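Spherulin-4 (Aspergillus clavatus, PDB 5C5G) is a glycoside hydrolase with a (beta/alpha) barrel fold that probably takes part in the biosynthesis of galactosaminogalactan. Local coordinates at residues Val71-Ala82 with Ala109-Pro119; Ile42-Leu53 with Arg91-Gln102. One frame throughout, in Å; residues are numbered along the deposited sequence.

Contact 1: residues Val71-Ala82 with Ala109-Pro119; sequences VRLLGYVATTYA and AVRGIFFDETP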
loop_
_atom_site.group_PDB
_atom_site.type_symbol
_atom_site.label_atom_id
_atom_site.label_comp_id
_atom_site.label_asym_id
_atom_site.label_seq_id
_atom_site.Cartn_x
_atom_site.Cartn_y
_atom_site.Cartn_z
ATOM N N VAL A 71 9.438 -4.366 7.286
ATOM C CA VAL A 71 8.512 -4.600 6.190
ATOM C C VAL A 71 7.204 -5.146 6.732
ATOM O O VAL A 71 7.199 -6.041 7.586
ATOM C CB VAL A 71 9.091 -5.646 5.214
ATOM C CG1 VAL A 71 8.040 -6.165 4.212
ATOM C CG2 VAL A 71 10.294 -5.065 4.486
ATOM N N ARG A 72 6.107 -4.626 6.211
ATOM C CA ARG A 72 4.785 -5.191 6.460
ATOM C C ARG A 72 4.151 -5.524 5.136
ATOM O O ARG A 72 3.721 -4.632 4.393
ATOM C CB ARG A 72 3.910 -4.201 7.223
ATOM C CG ARG A 72 4.379 -3.920 8.642
ATOM C CD ARG A 72 4.334 -5.171 9.526
ATOM N NE ARG A 72 4.807 -4.892 10.885
ATOM C CZ ARG A 72 6.076 -4.977 11.269
ATOM N NH1 ARG A 72 6.408 -4.696 12.524
ATOM N NH2 ARG A 72 7.017 -5.347 10.407
ATOM N N LEU A 73 4.122 -6.814 4.814
ATOM C CA LEU A 73 3.509 -7.289 3.596
ATOM C C LEU A 73 2.002 -7.347 3.759
ATOM O O LEU A 73 1.487 -7.761 4.789
ATOM C CB LEU A 73 3.985 -8.695 3.256
ATOM C CG LEU A 73 5.448 -8.813 2.883
ATOM C CD1 LEU A 73 5.835 -10.261 2.738
ATOM C CD2 LEU A 73 5.777 -8.095 1.609
ATOM N N LEU A 74 1.310 -6.963 2.695
ATOM C CA LEU A 74 -0.147 -7.061 2.625
ATOM C C LEU A 74 -0.531 -7.827 1.378
ATOM O O LEU A 74 0.071 -7.651 0.317
ATOM C CB LEU A 74 -0.792 -5.675 2.535
ATOM C CG LEU A 74 -0.419 -4.647 3.608
ATOM C CD1 LEU A 74 -1.140 -3.341 3.324
ATOM C CD2 LEU A 74 -0.760 -5.104 4.992
ATOM N N GLY A 75 -1.578 -8.626 1.491
ATOM C CA GLY A 75 -2.127 -9.301 0.323
ATOM C C GLY A 75 -3.177 -8.452 -0.385
ATOM O O GLY A 75 -4.116 -7.978 0.262
ATOM N N TYR A 76 -3.050 -8.288 -1.696
ATOM C CA TYR A 76 -4.028 -7.567 -2.508
ATOM C C TYR A 76 -5.320 -8.366 -2.652
ATOM O O TYR A 76 -5.279 -9.538 -3.048
ATOM C CB TYR A 76 -3.426 -7.317 -3.893
ATOM C CG TYR A 76 -4.337 -6.640 -4.889
ATOM C CD1 TYR A 76 -5.370 -7.336 -5.504
ATOM C CD2 TYR A 76 -4.123 -5.323 -5.258
ATOM C CE1 TYR A 76 -6.196 -6.724 -6.420
ATOM C CE2 TYR A 76 -4.940 -4.701 -6.181
ATOM C CZ TYR A 76 -5.985 -5.401 -6.750
ATOM O OH TYR A 76 -6.815 -4.797 -7.668
ATOM N N VAL A 77 -6.453 -7.728 -2.367
ATOM C CA VAL A 77 -7.766 -8.332 -2.590
ATOM C C VAL A 77 -8.676 -7.298 -3.234
ATOM O O VAL A 77 -8.833 -6.188 -2.707
ATOM C CB VAL A 77 -8.398 -8.825 -1.272
ATOM C CG1 VAL A 77 -9.804 -9.390 -1.524
ATOM C CG2 VAL A 77 -7.520 -9.882 -0.614
ATOM N N ALA A 78 -9.285 -7.641 -4.360
ATOM C CA ALA A 78 -10.195 -6.726 -5.033
ATOM C C ALA A 78 -11.588 -6.758 -4.414
ATOM O O ALA A 78 -12.064 -7.826 -4.018
ATOM C CB ALA A 78 -10.295 -7.088 -6.508
ATOM N N THR A 79 -12.264 -5.605 -4.353
ATOM C CA THR A 79 -13.650 -5.565 -3.889
ATOM C C THR A 79 -14.634 -5.053 -4.928
ATOM O O THR A 79 -15.825 -5.078 -4.681
ATOM C CB THR A 79 -13.831 -4.729 -2.607
ATOM O OG1 THR A 79 -13.771 -3.330 -2.923
ATOM C CG2 THR A 79 -12.796 -5.062 -1.563
ATOM N N THR A 80 -14.141 -4.566 -6.068
ATOM C CA THR A 80 -15.020 -4.051 -7.128
ATOM C C THR A 80 -16.058 -3.063 -6.591
ATOM O O THR A 80 -17.256 -3.185 -6.852
ATOM C CB THR A 80 -15.738 -5.193 -7.894
ATOM O OG1 THR A 80 -14.864 -6.318 -8.000
ATOM C CG2 THR A 80 -16.139 -4.718 -9.299
ATOM N N TYR A 81 -15.589 -2.076 -5.838
ATOM C CA TYR A 81 -16.463 -1.032 -5.303
ATOM C C TYR A 81 -17.552 -1.635 -4.426
ATOM O O TYR A 81 -18.677 -1.169 -4.396
ATOM C CB TYR A 81 -16.995 -0.147 -6.437
ATOM C CG TYR A 81 -15.839 0.373 -7.247
ATOM C CD1 TYR A 81 -15.004 1.371 -6.744
ATOM C CD2 TYR A 81 -15.520 -0.192 -8.481
ATOM C CE1 TYR A 81 -13.910 1.823 -7.467
ATOM C CE2 TYR A 81 -14.428 0.254 -9.206
ATOM C CZ TYR A 81 -13.633 1.259 -8.700
ATOM O OH TYR A 81 -12.550 1.704 -9.423
ATOM N N ALA A 82 -17.156 -2.660 -3.674
ATOM C CA ALA A 82 -18.027 -3.350 -2.724
ATOM C C ALA A 82 -19.159 -4.107 -3.394
ATOM O O ALA A 82 -20.109 -4.517 -2.727
ATOM C CB ALA A 82 -18.559 -2.382 -1.653
ATOM N N ALA A 109 4.020 -15.468 4.121
ATOM C CA ALA A 109 2.892 -14.928 4.856
ATOM C C ALA A 109 2.789 -13.443 4.622
ATOM O O ALA A 109 3.789 -12.777 4.318
ATOM C CB ALA A 109 3.054 -15.187 6.345
ATOM N N VAL A 110 1.593 -12.919 4.856
ATOM C CA VAL A 110 1.363 -11.478 4.891
ATOM C C VAL A 110 0.830 -11.102 6.266
ATOM O O VAL A 110 0.406 -11.969 7.038
ATOM C CB VAL A 110 0.428 -11.023 3.752
ATOM C CG1 VAL A 110 1.057 -11.330 2.383
ATOM C CG2 VAL A 110 -0.928 -11.667 3.867
ATOM N N ARG A 111 0.872 -9.807 6.557
ATOM C CA ARG A 111 0.491 -9.267 7.851
ATOM C C ARG A 111 -0.769 -8.406 7.778
ATOM O O ARG A 111 -1.054 -7.639 8.700
ATOM C CB ARG A 111 1.662 -8.467 8.434
ATOM C CG ARG A 111 2.870 -9.354 8.727
ATOM C CD ARG A 111 4.147 -8.582 8.984
ATOM N NE ARG A 111 4.219 -8.113 10.359
ATOM C CZ ARG A 111 5.260 -8.274 11.175
ATOM N NH1 ARG A 111 5.189 -7.794 12.406
ATOM N NH2 ARG A 111 6.372 -8.890 10.781
ATOM N N GLY A 112 -1.532 -8.588 6.713
ATOM C CA GLY A 112 -2.750 -7.846 6.522
ATOM C C GLY A 112 -3.170 -7.896 5.077
ATOM O O GLY A 112 -2.600 -8.628 4.267
ATOM N N ILE A 113 -4.193 -7.109 4.766
ATOM C CA ILE A 113 -4.844 -7.111 3.475
ATOM C C ILE A 113 -5.009 -5.689 2.970
ATOM O O ILE A 113 -5.366 -4.768 3.722
ATOM C CB ILE A 113 -6.234 -7.785 3.561
ATOM C CG1 ILE A 113 -6.100 -9.255 4.011
ATOM C CG2 ILE A 113 -6.985 -7.687 2.253
ATOM C CD1 ILE A 113 -5.374 -10.188 3.056
ATOM N N PHE A 114 -4.749 -5.546 1.673
ATOM C CA PHE A 114 -4.974 -4.320 0.907
ATOM C C PHE A 114 -6.204 -4.545 0.041
ATOM O O PHE A 114 -6.164 -5.360 -0.879
ATOM C CB PHE A 114 -3.746 -4.060 0.035
ATOM C CG PHE A 114 -3.881 -2.912 -0.922
ATOM C CD1 PHE A 114 -3.614 -1.622 -0.525
ATOM C CD2 PHE A 114 -4.238 -3.129 -2.251
ATOM C CE1 PHE A 114 -3.698 -0.563 -1.426
ATOM C CE2 PHE A 114 -4.314 -2.074 -3.151
ATOM C CZ PHE A 114 -4.045 -0.801 -2.741
ATOM N N PHE A 115 -7.298 -3.853 0.350
ATOM C CA PHE A 115 -8.560 -3.977 -0.381
ATOM C C PHE A 115 -8.606 -2.920 -1.463
ATOM O O PHE A 115 -8.719 -1.719 -1.176
ATOM C CB PHE A 115 -9.741 -3.806 0.558
ATOM C CG PHE A 115 -9.911 -4.936 1.536
ATOM C CD1 PHE A 115 -10.368 -6.178 1.092
ATOM C CD2 PHE A 115 -9.652 -4.768 2.880
ATOM C CE1 PHE A 115 -10.550 -7.230 1.974
ATOM C CE2 PHE A 115 -9.826 -5.823 3.780
ATOM C CZ PHE A 115 -10.285 -7.059 3.323
ATOM N N ASP A 116 -8.531 -3.345 -2.712
ATOM C CA ASP A 116 -8.580 -2.421 -3.835
ATOM C C ASP A 116 -10.013 -2.101 -4.218
ATOM O O ASP A 116 -10.940 -2.886 -3.995
ATOM C CB ASP A 116 -7.814 -2.985 -5.026
ATOM C CG ASP A 116 -7.333 -1.916 -5.983
ATOM O OD1 ASP A 116 -7.314 -0.711 -5.625
ATOM O OD2 ASP A 116 -6.980 -2.267 -7.117
ATOM N N GLU A 117 -10.173 -0.912 -4.766
ATOM C CA GLU A 117 -11.437 -0.442 -5.326
ATOM C C GLU A 117 -12.530 -0.350 -4.289
ATOM O O GLU A 117 -13.664 -0.743 -4.532
ATOM C CB GLU A 117 -11.921 -1.362 -6.453
ATOM C CG GLU A 117 -10.885 -1.679 -7.504
ATOM C CD GLU A 117 -11.226 -2.932 -8.320
ATOM O OE1 GLU A 117 -11.732 -3.943 -7.753
ATOM O OE2 GLU A 117 -10.975 -2.902 -9.539
ATOM N N THR A 118 -12.233 0.180 -3.125
ATOM C CA THR A 118 -13.297 0.422 -2.165
ATOM C C THR A 118 -14.083 1.662 -2.626
ATOM O O THR A 118 -13.555 2.527 -3.316
ATOM C CB THR A 118 -12.739 0.610 -0.757
ATOM O OG1 THR A 118 -11.762 1.655 -0.776
ATOM C CG2 THR A 118 -12.112 -0.684 -0.258
ATOM N N PRO A 119 -15.372 1.747 -2.285
ATOM C CA PRO A 119 -16.198 2.847 -2.784
ATOM C C PRO A 119 -15.948 4.165 -2.075
ATOM O O PRO A 119 -15.472 4.172 -0.936
ATOM C CB PRO A 119 -17.630 2.367 -2.532
ATOM C CG PRO A 119 -17.521 1.266 -1.602
ATOM C CD PRO A 119 -16.155 0.715 -1.591
HETATM O O HOH W 1 7.935 -8.774 8.006
HETATM O O HOH W 2 -8.843 -5.430 -9.607
HETATM O O HOH W 3 -12.661 -5.909 -9.600
#
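Strands 71-78 and 112-116 run parallel in register from Gly-75 with Ile-113 to Ala-78 with Asp-116, their short axes 42° apart, joined by bonds such as Val-77 N to Phe-114 O (2.8 Å). On the face that carries Tyr-76, the phenol OH donates to the anti lone pair of Asp-116 OD2 at 2.6 Å, with ring and carboxylate planes 69° apart. Tyr-76 swings its ring over toward the neighbouring strand with CG anti to the backbone N (chi1 177°), where CD2 also packs on Phe-114 CD2 (3.7 Å). Both Tyr-76 and Asp-116 bind N-acetyl-D-galactosamine, so this bond orients two sugar-binding groups against each other. Beyond the strands, Glu-117 OE1 accepts from Thr-80 N (3.0 Å), while Glu-117 CB sits over one face of the Tyr-81 ring. At the other end, the guanidinium groups of Arg-72 and Arg-111 stack with centres 3.4 Å apart; Asp-146 bridges to both NE atoms and probably offsets their like charges, and Arg-72 NH2 also bonds Glu-69 O. Helix 86-103 connects the strands as a beta-alpha-beta crossover; strands 38-42 and 148-152 flank the pair, and Val-137 of helix 124-139 packs on Ile-113 and Phe-115.

Contact 2: residues Ile42-Leu53 with Arg91-Gln102; sequences INPGSGPGPEAL and RDIETYAAWPTQ
Pro-48 lays its CB over the centre of one face of the Tyr-96 ring, a CH-pi contact 3.7 Å from the centroid and 13° off the normal, while Pro-44 CD approaches the edge of the same ring near its OH. The indole of Trp-99 takes Tyr-96 CD1 over one face, near the rim, and receives Ile-42 CD1 at its edge, 3.7 Å from CH2. Ile-42 reaches this edge with CG1 held between its backbone N and carbonyl carbon (chi1 56°). On the pyrrole side a water lies in the indole plane: it accepts from Trp-99 NE1 at 2.9 Å and donates to the carbonyls of Pro-48 and Glu-51, linking the helix to two points of the loop.

The guanidinium of Arg-91 presents its edge to the loop. NH1 and NH2 both bond Gly-49 O, NH2 at 2.9 Å, and NH2 also makes a salt bridge to Asp-92 OD1 (2.9 Å), in the guanidinium plane. Thr-95 OG1 lies over one face of the group, so its rotation is restrained by bonds in plane and packing above. Asp-92 OD2 pairs with Arg-84, and a water carries it on to Ser-46 O. Tyr-96 OH passes 3.2 Å from Gly-47 C to bond Tyr-76 O in strand 71-78.

The arrangement belongs to a (beta/alpha) barrel: the loop leaving the C-terminal end of strand 38-42 packs on helix 86-103 outside the barrel wall, while Asn-43, at its start, touches the N-acetyl-D-galactosamine site residues Tyr-15 and Tyr-76.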
loop_
_atom_site.group_PDB
_atom_site.type_symbol
_atom_site.label_atom_id
_atom_site.label_comp_id
_atom_site.label_asym_id
_atom_site.label_seq_id
_atom_site.Cartn_x
_atom_site.Cartn_y
_atom_site.Cartn_z
ATOM N N ILE A 42 1.620 -7.112 -2.104
ATOM C CA ILE A 42 1.928 -8.099 -3.134
ATOM C C ILE A 42 0.618 -8.611 -3.726
ATOM O O ILE A 42 -0.452 -8.606 -3.091
ATOM C CB ILE A 42 2.856 -9.197 -2.635
ATOM C CG1 ILE A 42 2.257 -9.846 -1.424
ATOM C CG2 ILE A 42 4.265 -8.626 -2.277
ATOM C CD1 ILE A 42 1.329 -10.995 -1.705
ATOM N N ASN A 43 0.712 -9.037 -4.968
ATOM C CA ASN A 43 -0.459 -9.193 -5.808
ATOM C C ASN A 43 -0.170 -10.204 -6.909
ATOM O O ASN A 43 0.127 -9.834 -8.033
ATOM C CB ASN A 43 -0.806 -7.820 -6.381
ATOM C CG ASN A 43 -2.032 -7.826 -7.223
ATOM O OD1 ASN A 43 -2.787 -8.801 -7.247
ATOM N ND2 ASN A 43 -2.258 -6.731 -7.932
ATOM N N PRO A 44 -0.276 -11.490 -6.588
ATOM C CA PRO A 44 0.043 -12.493 -7.606
ATOM C C PRO A 44 -0.819 -12.422 -8.870
ATOM O O PRO A 44 -0.291 -12.622 -9.957
ATOM C CB PRO A 44 -0.148 -13.807 -6.855
ATOM C CG PRO A 44 0.179 -13.452 -5.425
ATOM C CD PRO A 44 -0.401 -12.080 -5.246
ATOM N N GLY A 45 -2.104 -12.129 -8.743
ATOM C CA GLY A 45 -2.993 -12.104 -9.898
ATOM C C GLY A 45 -4.319 -11.441 -9.558
ATOM O O GLY A 45 -5.361 -12.090 -9.554
ATOM N N SER A 46 -4.277 -10.143 -9.280
ATOM C CA SER A 46 -5.443 -9.404 -8.774
ATOM C C SER A 46 -6.056 -10.177 -7.618
ATOM O O SER A 46 -7.269 -10.357 -7.540
ATOM C CB SER A 46 -6.472 -9.168 -9.882
ATOM O OG SER A 46 -5.907 -8.351 -10.901
ATOM N N GLY A 47 -5.187 -10.598 -6.706
ATOM C CA GLY A 47 -5.536 -11.530 -5.648
ATOM C C GLY A 47 -4.458 -12.573 -5.516
ATOM O O GLY A 47 -3.444 -12.510 -6.205
ATOM N N PRO A 48 -4.699 -13.568 -4.665
ATOM C CA PRO A 48 -3.684 -14.578 -4.384
ATOM C C PRO A 48 -3.596 -15.645 -5.467
ATOM O O PRO A 48 -2.691 -16.490 -5.399
ATOM C CB PRO A 48 -4.138 -15.155 -3.040
ATOM C CG PRO A 48 -5.630 -14.970 -3.050
ATOM C CD PRO A 48 -5.863 -13.674 -3.766
ATOM N N GLY A 49 -4.482 -15.599 -6.455
ATOM C CA GLY A 49 -4.483 -16.565 -7.530
ATOM C C GLY A 49 -5.445 -17.703 -7.258
ATOM O O GLY A 49 -6.057 -17.788 -6.200
ATOM N N PRO A 50 -5.576 -18.610 -8.220
ATOM C CA PRO A 50 -6.618 -19.633 -8.166
ATOM C C PRO A 50 -6.277 -20.840 -7.299
ATOM O O PRO A 50 -7.113 -21.717 -7.157
ATOM C CB PRO A 50 -6.732 -20.066 -9.629
ATOM C CG PRO A 50 -5.386 -19.822 -10.202
ATOM C CD PRO A 50 -4.890 -18.575 -9.522
ATOM N N GLU A 51 -5.050 -20.920 -6.780
ATOM C CA GLU A 51 -4.629 -22.053 -5.959
ATOM C C GLU A 51 -4.274 -21.590 -4.549
ATOM O O GLU A 51 -4.264 -20.417 -4.265
ATOM C CB GLU A 51 -3.429 -22.760 -6.606
ATOM C CG GLU A 51 -3.725 -23.253 -8.000
ATOM C CD GLU A 51 -2.606 -24.059 -8.601
ATOM O OE1 GLU A 51 -1.559 -24.269 -7.949
ATOM O OE2 GLU A 51 -2.774 -24.459 -9.752
ATOM N N ALA A 52 -3.964 -22.551 -3.693
ATOM C CA ALA A 52 -3.700 -22.253 -2.289
ATOM C C ALA A 52 -2.392 -21.508 -2.101
ATOM O O ALA A 52 -2.237 -20.771 -1.122
ATOM C CB ALA A 52 -3.690 -23.532 -1.468
ATOM N N LEU A 53 -1.456 -21.691 -3.025
ATOM C CA LEU A 53 -0.180 -20.997 -2.994
ATOM C C LEU A 53 0.064 -20.315 -4.325
ATOM O O LEU A 53 -0.476 -20.736 -5.345
ATOM C CB LEU A 53 0.957 -21.968 -2.715
ATOM C CG LEU A 53 0.890 -22.612 -1.334
ATOM C CD1 LEU A 53 1.945 -23.686 -1.226
ATOM C CD2 LEU A 53 1.080 -21.595 -0.231
ATOM N N ARG A 91 -12.804 -15.591 0.494
ATOM C CA ARG A 91 -11.950 -16.672 0.000
ATOM C C ARG A 91 -10.540 -16.146 -0.224
ATOM O O ARG A 91 -9.552 -16.790 0.143
ATOM C CB ARG A 91 -12.504 -17.287 -1.286
ATOM C CG ARG A 91 -11.590 -18.338 -1.908
ATOM C CD ARG A 91 -10.591 -17.742 -2.894
ATOM N NE ARG A 91 -9.687 -18.768 -3.396
ATOM C CZ ARG A 91 -8.581 -18.508 -4.080
ATOM N NH1 ARG A 91 -7.815 -19.503 -4.494
ATOM N NH2 ARG A 91 -8.258 -17.258 -4.378
ATOM N N ASP A 92 -10.416 -14.968 -0.807
ATOM C CA ASP A 92 -9.096 -14.433 -1.092
ATOM C C ASP A 92 -8.353 -14.102 0.206
ATOM O O ASP A 92 -7.162 -14.393 0.348
ATOM C CB ASP A 92 -9.171 -13.197 -1.993
ATOM C CG ASP A 92 -9.531 -13.526 -3.422
ATOM O OD1 ASP A 92 -9.489 -14.710 -3.820
ATOM O OD2 ASP A 92 -9.866 -12.579 -4.169
ATOM N N ILE A 93 -9.036 -13.478 1.167
ATOM C CA ILE A 93 -8.412 -13.179 2.453
ATOM C C ILE A 93 -7.892 -14.463 3.085
ATOM O O ILE A 93 -6.752 -14.528 3.573
ATOM C CB ILE A 93 -9.426 -12.526 3.415
ATOM C CG1 ILE A 93 -9.876 -11.153 2.889
ATOM C CG2 ILE A 93 -8.816 -12.382 4.800
ATOM C CD1 ILE A 93 -11.090 -10.592 3.627
ATOM N N GLU A 94 -8.742 -15.476 3.125
ATOM C CA GLU A 94 -8.405 -16.742 3.767
ATOM C C GLU A 94 -7.282 -17.472 3.045
ATOM O O GLU A 94 -6.514 -18.203 3.658
ATOM C CB GLU A 94 -9.648 -17.617 3.888
ATOM C CG GLU A 94 -10.609 -17.030 4.920
ATOM C CD GLU A 94 -11.867 -17.829 5.109
ATOM O OE1 GLU A 94 -12.127 -18.738 4.294
ATOM O OE2 GLU A 94 -12.593 -17.539 6.090
ATOM N N THR A 95 -7.191 -17.294 1.742
ATOM C CA THR A 95 -6.124 -17.913 0.961
ATOM C C THR A 95 -4.784 -17.336 1.403
ATOM O O THR A 95 -3.859 -18.074 1.736
ATOM C CB THR A 95 -6.364 -17.709 -0.551
ATOM O OG1 THR A 95 -7.601 -18.340 -0.931
ATOM C CG2 THR A 95 -5.254 -18.323 -1.366
ATOM N N TYR A 96 -4.662 -16.014 1.433
ATOM C CA TYR A 96 -3.430 -15.411 1.948
ATOM C C TYR A 96 -3.148 -15.868 3.373
ATOM O O TYR A 96 -1.998 -16.176 3.725
ATOM C CB TYR A 96 -3.522 -13.890 1.960
ATOM C CG TYR A 96 -3.406 -13.179 0.626
ATOM C CD1 TYR A 96 -2.238 -13.205 -0.125
ATOM C CD2 TYR A 96 -4.481 -12.459 0.128
ATOM C CE1 TYR A 96 -2.139 -12.535 -1.320
ATOM C CE2 TYR A 96 -4.402 -11.787 -1.059
ATOM C CZ TYR A 96 -3.221 -11.817 -1.791
ATOM O OH TYR A 96 -3.083 -11.166 -2.987
ATOM N N ALA A 97 -4.173 -15.883 4.215
ATOM C CA ALA A 97 -3.966 -16.220 5.608
ATOM C C ALA A 97 -3.413 -17.627 5.785
ATOM O O ALA A 97 -2.659 -17.874 6.712
ATOM C CB ALA A 97 -5.256 -16.088 6.377
ATOM N N ALA A 98 -3.815 -18.543 4.903
ATOM C CA ALA A 98 -3.407 -19.935 5.014
ATOM C C ALA A 98 -2.055 -20.198 4.393
ATOM O O ALA A 98 -1.538 -21.299 4.535
ATOM C CB ALA A 98 -4.458 -20.856 4.405
ATOM N N TRP A 99 -1.463 -19.211 3.722
ATOM C CA TRP A 99 -0.161 -19.405 3.091
ATOM C C TRP A 99 0.907 -20.073 3.981
ATOM O O TRP A 99 1.556 -21.015 3.540
ATOM C CB TRP A 99 0.373 -18.081 2.534
ATOM C CG TRP A 99 -0.129 -17.707 1.170
ATOM C CD1 TRP A 99 -1.004 -18.388 0.388
ATOM C CD2 TRP A 99 0.264 -16.552 0.421
ATOM N NE1 TRP A 99 -1.184 -17.736 -0.816
ATOM C CE2 TRP A 99 -0.410 -16.602 -0.815
ATOM C CE3 TRP A 99 1.129 -15.482 0.677
ATOM C CZ2 TRP A 99 -0.234 -15.627 -1.804
ATOM C CZ3 TRP A 99 1.302 -14.520 -0.299
ATOM C CH2 TRP A 99 0.627 -14.604 -1.526
ATOM N N PRO A 100 1.120 -19.588 5.216
ATOM C CA PRO A 100 2.220 -20.171 5.999
ATOM C C PRO A 100 1.942 -21.608 6.406
ATOM O O PRO A 100 2.877 -22.412 6.456
ATOM C CB PRO A 100 2.319 -19.251 7.223
ATOM C CG PRO A 100 1.044 -18.493 7.245
ATOM C CD PRO A 100 0.597 -18.360 5.831
ATOM N N THR A 101 0.682 -21.956 6.644
ATOM C CA THR A 101 0.356 -23.330 7.014
ATOM C C THR A 101 0.337 -24.240 5.781
ATOM O O THR A 101 0.820 -25.364 5.829
ATOM C CB THR A 101 -0.968 -23.420 7.776
ATOM O OG1 THR A 101 -2.000 -22.766 7.045
ATOM C CG2 THR A 101 -0.836 -22.761 9.119
ATOM N N GLN A 102 -0.180 -23.745 4.664
ATOM C CA GLN A 102 -0.226 -24.531 3.432
ATOM C C GLN A 102 1.172 -24.844 2.915
ATOM O O GLN A 102 1.385 -25.886 2.305
ATOM C CB GLN A 102 -1.022 -23.791 2.354
ATOM C CG GLN A 102 -2.506 -23.752 2.640
ATOM C CD GLN A 102 -3.229 -24.999 2.181
ATOM O OE1 GLN A 102 -2.638 -25.893 1.575
ATOM N NE2 GLN A 102 -4.513 -25.065 2.470
HETATM O O HOH W 4 -8.729 -10.284 -5.213
HETATM O O HOH W 5 -2.374 -18.427 -3.400
HETATM O O HOH W 6 -3.777 -20.781 1.042
#

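Contact 1 lies in the barrel wall, its centre about 8 Å from the centre of the chain, and is mostly buried; the centre of contact 2 is about 17 Å from that point, and its loop has exposed residues. Backbone bonds between strands dominate contact 1, with sugar-binding groups at one end and paired arginines at the other. In contact 2, proline, aromatic and water-mediated contacts predominate, with one arginine gripping a carbonyl. Helix 86-103 of contact 2 is the connection between the two strands of contact 1, and Ile-42 ends the strand beside 71-78. There the two contacts meet directly: Leu-74 O lies 2.9 Å from Ile-42 N, a probable hydrogen bond between neighbouring barrel strands.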